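Local coordinates for enoyl-[acyl-carrier-protein] reductase [FMN] (Thermotoga maritima, PDB 5GVH) that probably reduces enoyl-acyl-carrier-protein thioesters with NADH, using a bound flavin mononucleotide, in the fatty acid synthesis of this bacterium, at residues V34-G39 / T64-G69; N100-I105 / E129-D134; G171-G176 / E188-G193; V258-R263 / R272-V277. All coordinates share one frame; numbering follows the deposited sequence.

In the fold
The four contacts follow one another along the chain of a TIM-barrel flavoprotein, and of the four only contacts 3 and 4 touch the FMN. Contact 3 is the most central, its centre about 9 Å from that of the chain, and it grips the phosphate end of the cofactor. Contact 4 touches the dimethylbenzene end of the flavin; its centre is about 23 Å from that of contact 3. Contact 1 joins the end of helix 28-36 to the loop before strand 69-72, and its centre lies about 17 Å from that of contact 3. Contact 2 joins two neighbouring outer helices, with the Ile-105 side chain about 14 Å from the FMN.

Contact 1 (V34-G39 / T64-G69); sequences VSEAGG and TDKPFG
Thr-64 and Glu-36 begin this contact, in which the loop running from helix 50-61 into strand 69-72 of the TIM barrel passes the C-terminal end of helix 28-36. That helix closes with a Schellman motif, and Gly-38 suits the place because it takes a positive phi that would push a side chain against the preceding carbonyl. Thr-64 OG1 lies anti to the backbone N (chi1 179°) and works in two directions. It donates to Glu-36 OE2 at 2.8 Å, reaching that oxygen on its anti side and somewhat out of the carboxylate plane, and it accepts from Lys-66 N at 3.1 Å, an ST turn that fixes the bend of the loop. A threonine hydroxyl, both donor and acceptor, is well suited to this double task. Lys-66 next crosses Glu-36 at about a right angle. Bends at chi2 and chi4 lay its methylenes along the helix end, with CG 3.7 Å from Ser-35 O, and bring NZ within 3.4 Å of Glu-36 OE2 in a salt bridge whose hydrogen bond is weak. The long, flexible lysine can thus pack with its carbon chain and still place a charge beside the exposed glutamate. Pro-67 O then accepts from the buried Ser-35 OG at 2.7 Å, in the carbonyl plane, with a C=O...O angle of 151°. Serine suits the spot, a small hydroxyl that can donate here while accepting from Gly-41 N. Phe-68 sends its ring off to Ile-57 and Leu-60 of helix 50-61, leaving its CB 3.9 Å from Ser-35 OG.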
# COMPACT_ATOMS: atom_id res chain seq x y z
N VAL A 34 -20.97 0.86 -16.25
CA VAL A 34 -19.61 0.31 -16.30
C VAL A 34 -19.51 -0.77 -17.36
O VAL A 34 -18.51 -0.85 -18.09
CB VAL A 34 -19.19 -0.21 -14.91
CG1 VAL A 34 -17.88 -0.99 -15.01
CG2 VAL A 34 -19.06 0.95 -13.92
N SER A 35 -20.52 -1.64 -17.45
CA SER A 35 -20.50 -2.70 -18.45
C SER A 35 -20.67 -2.14 -19.85
O SER A 35 -20.03 -2.62 -20.80
CB SER A 35 -21.59 -3.74 -18.14
OG SER A 35 -21.27 -4.49 -16.98
N GLU A 36 -21.52 -1.13 -20.02
CA GLU A 36 -21.69 -0.53 -21.34
C GLU A 36 -20.40 0.11 -21.82
O GLU A 36 -20.10 0.09 -23.02
CB GLU A 36 -22.83 0.49 -21.33
CG GLU A 36 -24.19 -0.09 -21.74
CD GLU A 36 -24.16 -0.70 -23.13
OE1 GLU A 36 -24.32 0.03 -24.14
OE2 GLU A 36 -23.95 -1.93 -23.22
N ALA A 37 -19.60 0.66 -20.89
CA ALA A 37 -18.34 1.31 -21.23
C ALA A 37 -17.19 0.32 -21.45
O ALA A 37 -16.06 0.77 -21.63
CB ALA A 37 -17.96 2.31 -20.13
N GLY A 38 -17.44 -0.99 -21.43
CA GLY A 38 -16.42 -1.97 -21.72
C GLY A 38 -15.79 -2.63 -20.50
O GLY A 38 -15.09 -3.64 -20.65
N GLY A 39 -16.00 -2.08 -19.31
CA GLY A 39 -15.58 -2.72 -18.08
C GLY A 39 -16.61 -3.74 -17.61
O GLY A 39 -17.50 -4.16 -18.37
N THR A 64 -28.18 -3.18 -20.44
CA THR A 64 -26.99 -3.60 -21.17
C THR A 64 -27.07 -5.10 -21.40
O THR A 64 -27.65 -5.84 -20.60
CB THR A 64 -25.70 -3.26 -20.40
OG1 THR A 64 -24.57 -3.71 -21.15
CG2 THR A 64 -25.70 -3.92 -19.02
N ASP A 65 -26.48 -5.54 -22.51
CA ASP A 65 -26.33 -6.95 -22.82
C ASP A 65 -24.92 -7.46 -22.58
O ASP A 65 -24.65 -8.65 -22.80
CB ASP A 65 -26.75 -7.22 -24.27
CG ASP A 65 -28.08 -6.59 -24.62
OD1 ASP A 65 -29.10 -7.04 -24.07
OD2 ASP A 65 -28.09 -5.63 -25.42
N LYS A 66 -24.02 -6.59 -22.13
CA LYS A 66 -22.62 -6.93 -21.89
C LYS A 66 -22.48 -7.71 -20.58
O LYS A 66 -23.37 -7.68 -19.73
CB LYS A 66 -21.79 -5.66 -21.85
CG LYS A 66 -21.95 -4.75 -23.06
CD LYS A 66 -20.75 -4.84 -23.98
CE LYS A 66 -20.88 -3.90 -25.17
NZ LYS A 66 -20.98 -2.48 -24.73
N PRO A 67 -21.36 -8.41 -20.38
CA PRO A 67 -21.17 -9.15 -19.13
C PRO A 67 -21.23 -8.25 -17.90
O PRO A 67 -21.00 -7.04 -17.97
CB PRO A 67 -19.78 -9.78 -19.29
CG PRO A 67 -19.62 -9.91 -20.77
CD PRO A 67 -20.27 -8.69 -21.34
N PHE A 68 -21.56 -8.88 -16.77
CA PHE A 68 -21.71 -8.21 -15.49
C PHE A 68 -21.53 -9.27 -14.41
O PHE A 68 -21.50 -10.47 -14.69
CB PHE A 68 -23.07 -7.51 -15.35
CG PHE A 68 -24.24 -8.47 -15.30
CD1 PHE A 68 -24.86 -8.76 -14.08
CD2 PHE A 68 -24.72 -9.07 -16.45
CE1 PHE A 68 -25.93 -9.64 -14.02
CE2 PHE A 68 -25.80 -9.95 -16.40
CZ PHE A 68 -26.41 -10.24 -15.19
N GLY A 69 -21.43 -8.81 -13.16
CA GLY A 69 -21.28 -9.72 -12.05
C GLY A 69 -22.17 -9.33 -10.88
O GLY A 69 -22.81 -8.27 -10.88

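Contact 2 (N100-I105 / E129-D134); sequences NPTKYI and ERAGAD
Thr-102 and Ala-131 bring the two backbones within 5.9 Å, CA to CA, where the N-terminal part of helix 102-110 meets the C-terminal end of helix 122-131 in the outer helical layer of the TIM barrel. Gly-132 is the first residue to leave the second helix, with a positive phi that suits glycine; a side chain there would also press on Ile-105. No hydrogen bond crosses, and the contact is held by van der Waals packing. Ile-105 uses both branches: CG1 packs on Ala-131 CB at 4.0 Å, while CG2, set anti to the backbone N, is thereby sent over the helix end, 3.3 Å from Ala-131 O and 3.8 Å from Gly-132 C. Val-115 of strand 114-119 also packs on Ile-105. A small residue fits at Ala-131 because CB approaches both Thr-102 branches, lying 3.8 Å from OG1 and 3.9 Å from CG2. An alanine in place of Thr-102 would remove both branches and is likely to leave a gap beside the Ala-131 methyl. Asn-100 forms an Asx turn, its OD1 receiving Thr-102 N at a poor angle, from well above the carbonyl plane, and Thr-102 OG1 in a bond modelled so short that its exact geometry is doubtful.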
# COMPACT_ATOMS: atom_id res chain seq x y z
N ASN A 100 -14.22 -17.11 3.28
CA ASN A 100 -13.82 -18.24 2.43
C ASN A 100 -15.05 -18.76 1.71
O ASN A 100 -15.91 -19.40 2.35
CB ASN A 100 -13.15 -19.32 3.27
CG ASN A 100 -12.90 -20.59 2.49
OD1 ASN A 100 -12.73 -20.55 1.27
ND2 ASN A 100 -12.89 -21.72 3.19
N PRO A 101 -15.19 -18.51 0.39
CA PRO A 101 -16.39 -18.94 -0.34
C PRO A 101 -16.24 -20.30 -0.98
O PRO A 101 -16.81 -20.55 -2.05
CB PRO A 101 -16.54 -17.85 -1.40
CG PRO A 101 -15.10 -17.50 -1.73
CD PRO A 101 -14.31 -17.68 -0.46
N THR A 102 -15.47 -21.20 -0.36
CA THR A 102 -15.26 -22.52 -0.95
C THR A 102 -16.57 -23.29 -1.09
O THR A 102 -16.78 -23.98 -2.10
CB THR A 102 -14.25 -23.29 -0.10
OG1 THR A 102 -12.99 -22.62 -0.19
CG2 THR A 102 -14.10 -24.72 -0.59
N LYS A 103 -17.47 -23.16 -0.11
CA LYS A 103 -18.72 -23.90 -0.13
C LYS A 103 -19.62 -23.54 -1.31
O LYS A 103 -20.60 -24.25 -1.56
CB LYS A 103 -19.47 -23.66 1.18
CG LYS A 103 -19.58 -22.19 1.56
CD LYS A 103 -21.00 -21.81 1.95
CE LYS A 103 -21.52 -22.67 3.07
NZ LYS A 103 -22.88 -22.26 3.52
N TYR A 104 -19.32 -22.46 -2.03
CA TYR A 104 -20.14 -22.05 -3.16
C TYR A 104 -19.47 -22.22 -4.51
O TYR A 104 -20.15 -22.08 -5.54
CB TYR A 104 -20.55 -20.58 -3.01
CG TYR A 104 -21.41 -20.26 -1.81
CD1 TYR A 104 -21.11 -19.19 -0.98
CD2 TYR A 104 -22.54 -21.02 -1.52
CE1 TYR A 104 -21.89 -18.89 0.11
CE2 TYR A 104 -23.33 -20.73 -0.44
CZ TYR A 104 -23.01 -19.66 0.37
OH TYR A 104 -23.81 -19.36 1.46
N ILE A 105 -18.16 -22.50 -4.55
CA ILE A 105 -17.44 -22.54 -5.82
C ILE A 105 -18.07 -23.56 -6.75
O ILE A 105 -18.51 -23.23 -7.87
CB ILE A 105 -15.95 -22.85 -5.60
CG1 ILE A 105 -15.35 -21.96 -4.51
CG2 ILE A 105 -15.18 -22.69 -6.91
CD1 ILE A 105 -15.40 -20.52 -4.84
N GLU A 129 -7.98 -20.88 -5.11
CA GLU A 129 -7.50 -21.24 -6.44
C GLU A 129 -7.72 -22.73 -6.68
O GLU A 129 -8.10 -23.14 -7.78
CB GLU A 129 -6.02 -20.90 -6.58
CG GLU A 129 -5.33 -21.59 -7.75
CD GLU A 129 -3.92 -21.07 -7.98
OE1 GLU A 129 -3.72 -20.29 -8.94
OE2 GLU A 129 -3.02 -21.45 -7.21
N ARG A 130 -7.48 -23.53 -5.65
CA ARG A 130 -7.69 -24.97 -5.72
C ARG A 130 -9.19 -25.28 -5.68
O ARG A 130 -9.69 -26.05 -6.49
CB ARG A 130 -6.98 -25.68 -4.58
CG ARG A 130 -5.51 -25.98 -4.85
CD ARG A 130 -4.75 -26.25 -3.56
NE ARG A 130 -5.07 -27.56 -3.00
CZ ARG A 130 -5.55 -27.75 -1.78
NH1 ARG A 130 -5.78 -26.72 -0.99
NH2 ARG A 130 -5.81 -28.98 -1.35
N ALA A 131 -9.88 -24.66 -4.73
CA ALA A 131 -11.32 -24.82 -4.62
C ALA A 131 -11.99 -24.69 -5.98
O ALA A 131 -13.11 -25.18 -6.16
CB ALA A 131 -11.88 -23.81 -3.61
N GLY A 132 -11.32 -24.06 -6.94
CA GLY A 132 -11.81 -23.99 -8.30
C GLY A 132 -11.93 -22.59 -8.86
O GLY A 132 -12.29 -22.43 -10.03
N ALA A 133 -11.61 -21.57 -8.06
CA ALA A 133 -11.84 -20.18 -8.46
C ALA A 133 -11.19 -19.85 -9.80
O ALA A 133 -10.12 -20.37 -10.15
CB ALA A 133 -11.32 -19.25 -7.36
N ASP A 134 -11.85 -18.97 -10.57
CA ASP A 134 -11.38 -18.65 -11.92
C ASP A 134 -10.38 -17.51 -11.92
O ASP A 134 -9.51 -17.43 -12.80
CB ASP A 134 -12.55 -18.27 -12.82
CG ASP A 134 -13.64 -19.31 -12.82
OD1 ASP A 134 -14.61 -19.17 -12.05
OD2 ASP A 134 -13.51 -20.26 -13.61

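Contact 3 (G171-G176 / E188-G193); sequences GGIADG and EAVQMG. With FMN (flavin mononucleotide), chain C.
The phosphate-binding site of the FMN, at the C-terminal ends of strands 167-170 and 190-192 of the TIM barrel, brings Ile-173 and Met-192 together beside the cofactor. Backbone amides from both segments grip the phosphate: Gly-172 N donates to FMN O1P at 2.9 Å and Gly-193 N to FMN O2P, both nearly straight, with N-H...O angles of 168° and 172°. Glycine suits these places. Gly-171 and Gly-172 have positive phi, and a side chain on Gly-193 would overlap FMN O4'. A water completes the join. It accepts from Gly-171 N and, at 3.0 Å, from Ile-173 N, and it also lies 2.8 Å from Gln-191 O and close to FMN O2P, so that protein and phosphate share one solvent molecule. The Gln-191 side chain leaves the backbone away from 171-176. Its CG is anti to the backbone N (chi1 162°) and the chain runs out straight, bringing NE2 to the ribityl O3' at 2.7 Å in a weak, bent bond. Behind the site the packing is mainly apolar. Ile-173 CG2 touches Val-190 CB at 4.1 Å and Met-192 CG at 4.0 Å; the unbranched methionine crosses at about a right angle, its CG 3.0 Å from Ile-173 O with SD alongside. Asp-175 is the N-cap of helix 176-184, OD2 accepting from Gly-178 N, while OD1 forms a salt bridge to Arg-161 and a hydrogen bond to Asn-157, both of the second subunit. Val-190 and Met-192 pack on Ile-17 of strand 17-19, and Met-192 also on Ile-297 of helix 290-310.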
# COMPACT_ATOMS: atom_id res chain seq x y z
N GLY A 171 -7.95 -1.76 -4.37
CA GLY A 171 -7.53 -0.96 -3.24
C GLY A 171 -6.47 0.07 -3.59
O GLY A 171 -5.30 -0.25 -3.79
N GLY A 172 -6.89 1.33 -3.65
CA GLY A 172 -6.00 2.42 -3.98
C GLY A 172 -5.85 2.73 -5.46
O GLY A 172 -5.05 3.61 -5.80
N ILE A 173 -6.58 2.04 -6.35
CA ILE A 173 -6.47 2.29 -7.79
C ILE A 173 -7.52 3.32 -8.20
O ILE A 173 -8.73 3.10 -8.02
CB ILE A 173 -6.62 1.00 -8.61
CG1 ILE A 173 -5.47 0.02 -8.37
CG2 ILE A 173 -6.57 1.35 -10.08
CD1 ILE A 173 -5.74 -1.04 -7.34
N ALA A 174 -7.06 4.43 -8.79
CA ALA A 174 -7.99 5.47 -9.20
C ALA A 174 -7.64 6.13 -10.53
O ALA A 174 -8.36 7.05 -10.94
CB ALA A 174 -8.10 6.54 -8.10
N ASP A 175 -6.60 5.69 -11.22
CA ASP A 175 -6.17 6.34 -12.45
C ASP A 175 -5.28 5.37 -13.22
O ASP A 175 -5.04 4.24 -12.78
CB ASP A 175 -5.47 7.67 -12.14
CG ASP A 175 -4.37 7.54 -11.08
OD1 ASP A 175 -4.17 8.49 -10.29
OD2 ASP A 175 -3.69 6.49 -11.06
N GLY A 176 -4.77 5.83 -14.37
CA GLY A 176 -3.92 4.99 -15.20
C GLY A 176 -2.58 4.62 -14.59
O GLY A 176 -2.02 3.58 -14.93
N GLU A 188 -3.45 -8.55 -13.65
CA GLU A 188 -3.89 -8.55 -15.04
C GLU A 188 -5.23 -7.86 -15.21
O GLU A 188 -5.85 -7.98 -16.28
CB GLU A 188 -3.96 -9.99 -15.57
CG GLU A 188 -2.67 -10.75 -15.35
CD GLU A 188 -2.71 -12.14 -15.91
OE1 GLU A 188 -2.96 -12.28 -17.13
OE2 GLU A 188 -2.51 -13.09 -15.13
N ALA A 189 -5.69 -7.14 -14.19
CA ALA A 189 -6.86 -6.27 -14.24
C ALA A 189 -6.89 -5.50 -12.94
O ALA A 189 -6.13 -5.80 -12.01
CB ALA A 189 -8.17 -7.07 -14.44
N VAL A 190 -7.77 -4.49 -12.86
CA VAL A 190 -7.95 -3.70 -11.65
C VAL A 190 -9.43 -3.61 -11.31
O VAL A 190 -10.31 -3.68 -12.18
CB VAL A 190 -7.35 -2.28 -11.77
CG1 VAL A 190 -5.81 -2.37 -11.97
CG2 VAL A 190 -8.02 -1.47 -12.87
N GLN A 191 -9.71 -3.48 -10.01
CA GLN A 191 -11.05 -3.26 -9.48
C GLN A 191 -11.06 -1.96 -8.67
O GLN A 191 -10.19 -1.74 -7.82
CB GLN A 191 -11.50 -4.44 -8.62
CG GLN A 191 -12.66 -4.14 -7.69
CD GLN A 191 -13.15 -5.36 -6.91
OE1 GLN A 191 -13.75 -6.25 -7.47
NE2 GLN A 191 -12.89 -5.38 -5.59
N MET A 192 -12.04 -1.11 -8.94
CA MET A 192 -12.17 0.19 -8.29
C MET A 192 -13.54 0.30 -7.64
O MET A 192 -14.53 -0.21 -8.17
CB MET A 192 -11.97 1.34 -9.30
CG MET A 192 -10.53 1.53 -9.77
SD MET A 192 -10.30 2.82 -11.02
CE MET A 192 -10.30 1.81 -12.48
N GLY A 193 -13.59 0.95 -6.49
CA GLY A 193 -14.85 1.25 -5.86
C GLY A 193 -15.07 2.73 -5.71
O GLY A 193 -15.99 3.29 -6.31
N1 FMN C . -16.55 -5.14 -1.12
C2 FMN C . -17.25 -6.33 -0.95
O2 FMN C . -16.74 -7.43 -1.16
N3 FMN C . -18.56 -6.28 -0.54
C4 FMN C . -19.18 -5.08 -0.29
O4 FMN C . -20.35 -5.08 0.09
C4A FMN C . -18.47 -3.89 -0.46
N5 FMN C . -19.10 -2.69 -0.21
C5A FMN C . -18.41 -1.50 -0.40
C6 FMN C . -19.06 -0.30 -0.16
C7 FMN C . -18.39 0.90 -0.33
C7M FMN C . -19.11 2.19 -0.06
C8 FMN C . -17.06 0.90 -0.76
C8M FMN C . -16.32 2.20 -0.94
C9 FMN C . -16.41 -0.31 -1.00
C9A FMN C . -17.08 -1.52 -0.82
N10 FMN C . -16.45 -2.74 -1.07
C10 FMN C . -17.15 -3.92 -0.88
C1' FMN C . -15.02 -2.77 -1.53
C2' FMN C . -14.98 -2.60 -3.05
O2' FMN C . -15.56 -3.72 -3.66
C3' FMN C . -13.56 -2.47 -3.59
O3' FMN C . -12.92 -3.72 -3.45
C4' FMN C . -12.78 -1.35 -2.89
O4' FMN C . -13.55 -0.18 -2.95
C5' FMN C . -11.47 -1.05 -3.61
O5' FMN C . -10.83 0.06 -3.01
P FMN C . -10.91 1.57 -3.61
O1P FMN C . -9.63 2.29 -3.23
O2P FMN C . -11.07 1.57 -5.11
O3P FMN C . -12.06 2.29 -2.95
O HOH W 1 -8.96 0.19 -6.21

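Contact 4 (V258-R263 / R272-V277); sequences VGSLRR and RGSFMV. With FMN (flavin mononucleotide), chain C.
Ser-260 and Ser-274 carry the hydrogen bonds of this contact, which ties the first turn of helix 260-265 to the chain returning toward the flavin. Ser-274 N donates to Ser-260 O at 2.8 Å from well above the carbonyl plane, and Ser-274 OG donates to Ser-260 OG, also at 2.8 Å. The receiving hydroxyl is further bonded to Leu-257 O, a relay for which two small serines are apt. Gly-273 adds a CA-H...O contact to Ser-260 O at 3.3 Å, and a side chain there would strike the Phe-275 ring. Among the charged residues, Arg-263 runs beside the like-charged Arg-272, with CD 3.3 Å from Arg-272 O, which sits at its guanidinium edge. Arg-263 NH2 turns back to Val-258 O at 3.1 Å, nearly in line with the carbonyl but bent at the hydrogen (135°). A leucine in place of Arg-263 would probably leave Val-258 O without this donor. Apolar contacts lead inward: Leu-261 CG, anti to the backbone N (chi1 177°), carries CD1 to Ser-274 O and CD2 to Met-276 SD at 4.2 Å, branched leucine against longer, more flexible methionine. Met-276 itself lines the FMN pocket, its CB 3.5 Å from FMN C7M, beside the dimethylbenzene end of the isoalloxazine.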
# COMPACT_ATOMS: atom_id res chain seq x y z
N VAL A 258 -25.34 -0.59 12.76
CA VAL A 258 -26.45 -1.26 12.08
C VAL A 258 -27.17 -0.26 11.18
O VAL A 258 -27.81 0.68 11.66
CB VAL A 258 -27.42 -1.88 13.10
CG1 VAL A 258 -28.64 -2.48 12.39
CG2 VAL A 258 -26.72 -2.93 13.94
N GLY A 259 -27.05 -0.45 9.87
CA GLY A 259 -27.67 0.48 8.95
C GLY A 259 -26.95 1.80 8.79
O GLY A 259 -27.50 2.74 8.22
N SER A 260 -25.71 1.90 9.28
CA SER A 260 -24.98 3.16 9.16
C SER A 260 -24.51 3.41 7.74
O SER A 260 -24.33 4.56 7.34
CB SER A 260 -23.80 3.17 10.13
OG SER A 260 -22.96 2.06 9.90
N LEU A 261 -24.31 2.35 6.95
CA LEU A 261 -23.88 2.57 5.58
C LEU A 261 -25.00 3.20 4.76
O LEU A 261 -24.73 4.05 3.90
CB LEU A 261 -23.42 1.26 4.94
CG LEU A 261 -23.01 1.27 3.47
CD1 LEU A 261 -21.92 2.30 3.20
CD2 LEU A 261 -22.53 -0.12 3.08
N ARG A 262 -26.25 2.84 5.04
CA ARG A 262 -27.37 3.36 4.27
C ARG A 262 -27.63 4.84 4.54
O ARG A 262 -27.92 5.60 3.61
CB ARG A 262 -28.63 2.56 4.55
CG ARG A 262 -29.71 2.79 3.54
CD ARG A 262 -30.84 1.83 3.74
NE ARG A 262 -31.89 2.38 4.60
CZ ARG A 262 -32.89 3.13 4.16
NH1 ARG A 262 -32.98 3.43 2.86
NH2 ARG A 262 -33.80 3.59 5.00
N ARG A 263 -27.53 5.28 5.80
CA ARG A 263 -27.72 6.70 6.08
C ARG A 263 -26.65 7.55 5.40
O ARG A 263 -26.88 8.73 5.10
CB ARG A 263 -27.71 6.94 7.59
CG ARG A 263 -28.34 5.84 8.41
CD ARG A 263 -28.20 6.12 9.90
NE ARG A 263 -28.28 4.89 10.69
CZ ARG A 263 -29.40 4.42 11.23
NH1 ARG A 263 -30.54 5.07 11.06
NH2 ARG A 263 -29.38 3.29 11.92
N ARG A 272 -24.55 10.15 11.36
CA ARG A 272 -24.82 8.75 11.65
C ARG A 272 -24.47 7.82 10.48
O ARG A 272 -24.96 6.69 10.44
CB ARG A 272 -26.29 8.53 12.03
CG ARG A 272 -26.66 9.00 13.43
CD ARG A 272 -27.48 7.94 14.16
NE ARG A 272 -26.64 7.05 14.94
CZ ARG A 272 -27.10 6.21 15.85
NH1 ARG A 272 -28.41 6.13 16.10
NH2 ARG A 272 -26.27 5.43 16.53
N GLY A 273 -23.64 8.26 9.54
CA GLY A 273 -23.33 7.48 8.36
C GLY A 273 -21.92 6.91 8.37
O GLY A 273 -20.99 7.53 8.90
N SER A 274 -21.77 5.72 7.78
CA SER A 274 -20.47 5.12 7.51
C SER A 274 -20.13 5.37 6.05
O SER A 274 -20.62 4.68 5.16
CB SER A 274 -20.47 3.63 7.82
OG SER A 274 -20.59 3.40 9.20
N PHE A 275 -19.29 6.38 5.81
CA PHE A 275 -18.88 6.73 4.46
C PHE A 275 -17.66 5.88 4.11
O PHE A 275 -16.51 6.31 4.23
CB PHE A 275 -18.63 8.22 4.35
CG PHE A 275 -19.90 9.01 4.40
CD1 PHE A 275 -20.59 9.15 5.59
CD2 PHE A 275 -20.43 9.58 3.26
CE1 PHE A 275 -21.76 9.85 5.64
CE2 PHE A 275 -21.61 10.27 3.29
CZ PHE A 275 -22.28 10.42 4.47
N MET A 276 -17.93 4.64 3.74
CA MET A 276 -16.87 3.73 3.32
C MET A 276 -16.19 4.30 2.08
O MET A 276 -16.84 4.56 1.07
CB MET A 276 -17.42 2.33 3.05
CG MET A 276 -17.81 1.56 4.31
SD MET A 276 -18.41 -0.09 3.90
CE MET A 276 -18.65 -0.76 5.54
N VAL A 277 -14.88 4.54 2.21
CA VAL A 277 -14.04 5.07 1.15
C VAL A 277 -12.63 4.54 1.35
O VAL A 277 -12.19 4.28 2.48
CB VAL A 277 -13.99 6.62 1.11
CG1 VAL A 277 -15.28 7.21 0.56
CG2 VAL A 277 -13.71 7.17 2.50
N1 FMN C . -16.55 -5.14 -1.12
C2 FMN C . -17.25 -6.33 -0.95
O2 FMN C . -16.74 -7.43 -1.16
N3 FMN C . -18.56 -6.28 -0.54
C4 FMN C . -19.18 -5.08 -0.29
O4 FMN C . -20.35 -5.08 0.09
C4A FMN C . -18.47 -3.89 -0.46
N5 FMN C . -19.10 -2.69 -0.21
C5A FMN C . -18.41 -1.50 -0.40
C6 FMN C . -19.06 -0.30 -0.16
C7 FMN C . -18.39 0.90 -0.33
C7M FMN C . -19.11 2.19 -0.06
C8 FMN C . -17.06 0.90 -0.76
C8M FMN C . -16.32 2.20 -0.94
C9 FMN C . -16.41 -0.31 -1.00
C9A FMN C . -17.08 -1.52 -0.82
N10 FMN C . -16.45 -2.74 -1.07
C10 FMN C . -17.15 -3.92 -0.88
C1' FMN C . -15.02 -2.77 -1.53
C2' FMN C . -14.98 -2.60 -3.05
O2' FMN C . -15.56 -3.72 -3.66
C3' FMN C . -13.56 -2.47 -3.59
O3' FMN C . -12.92 -3.72 -3.45
C4' FMN C . -12.78 -1.35 -2.89
O4' FMN C . -13.55 -0.18 -2.95
C5' FMN C . -11.47 -1.05 -3.61
O5' FMN C . -10.83 0.06 -3.01
P FMN C . -10.91 1.57 -3.61
O1P FMN C . -9.63 2.29 -3.23
O2P FMN C . -11.07 1.57 -5.11
O3P FMN C . -12.06 2.29 -2.95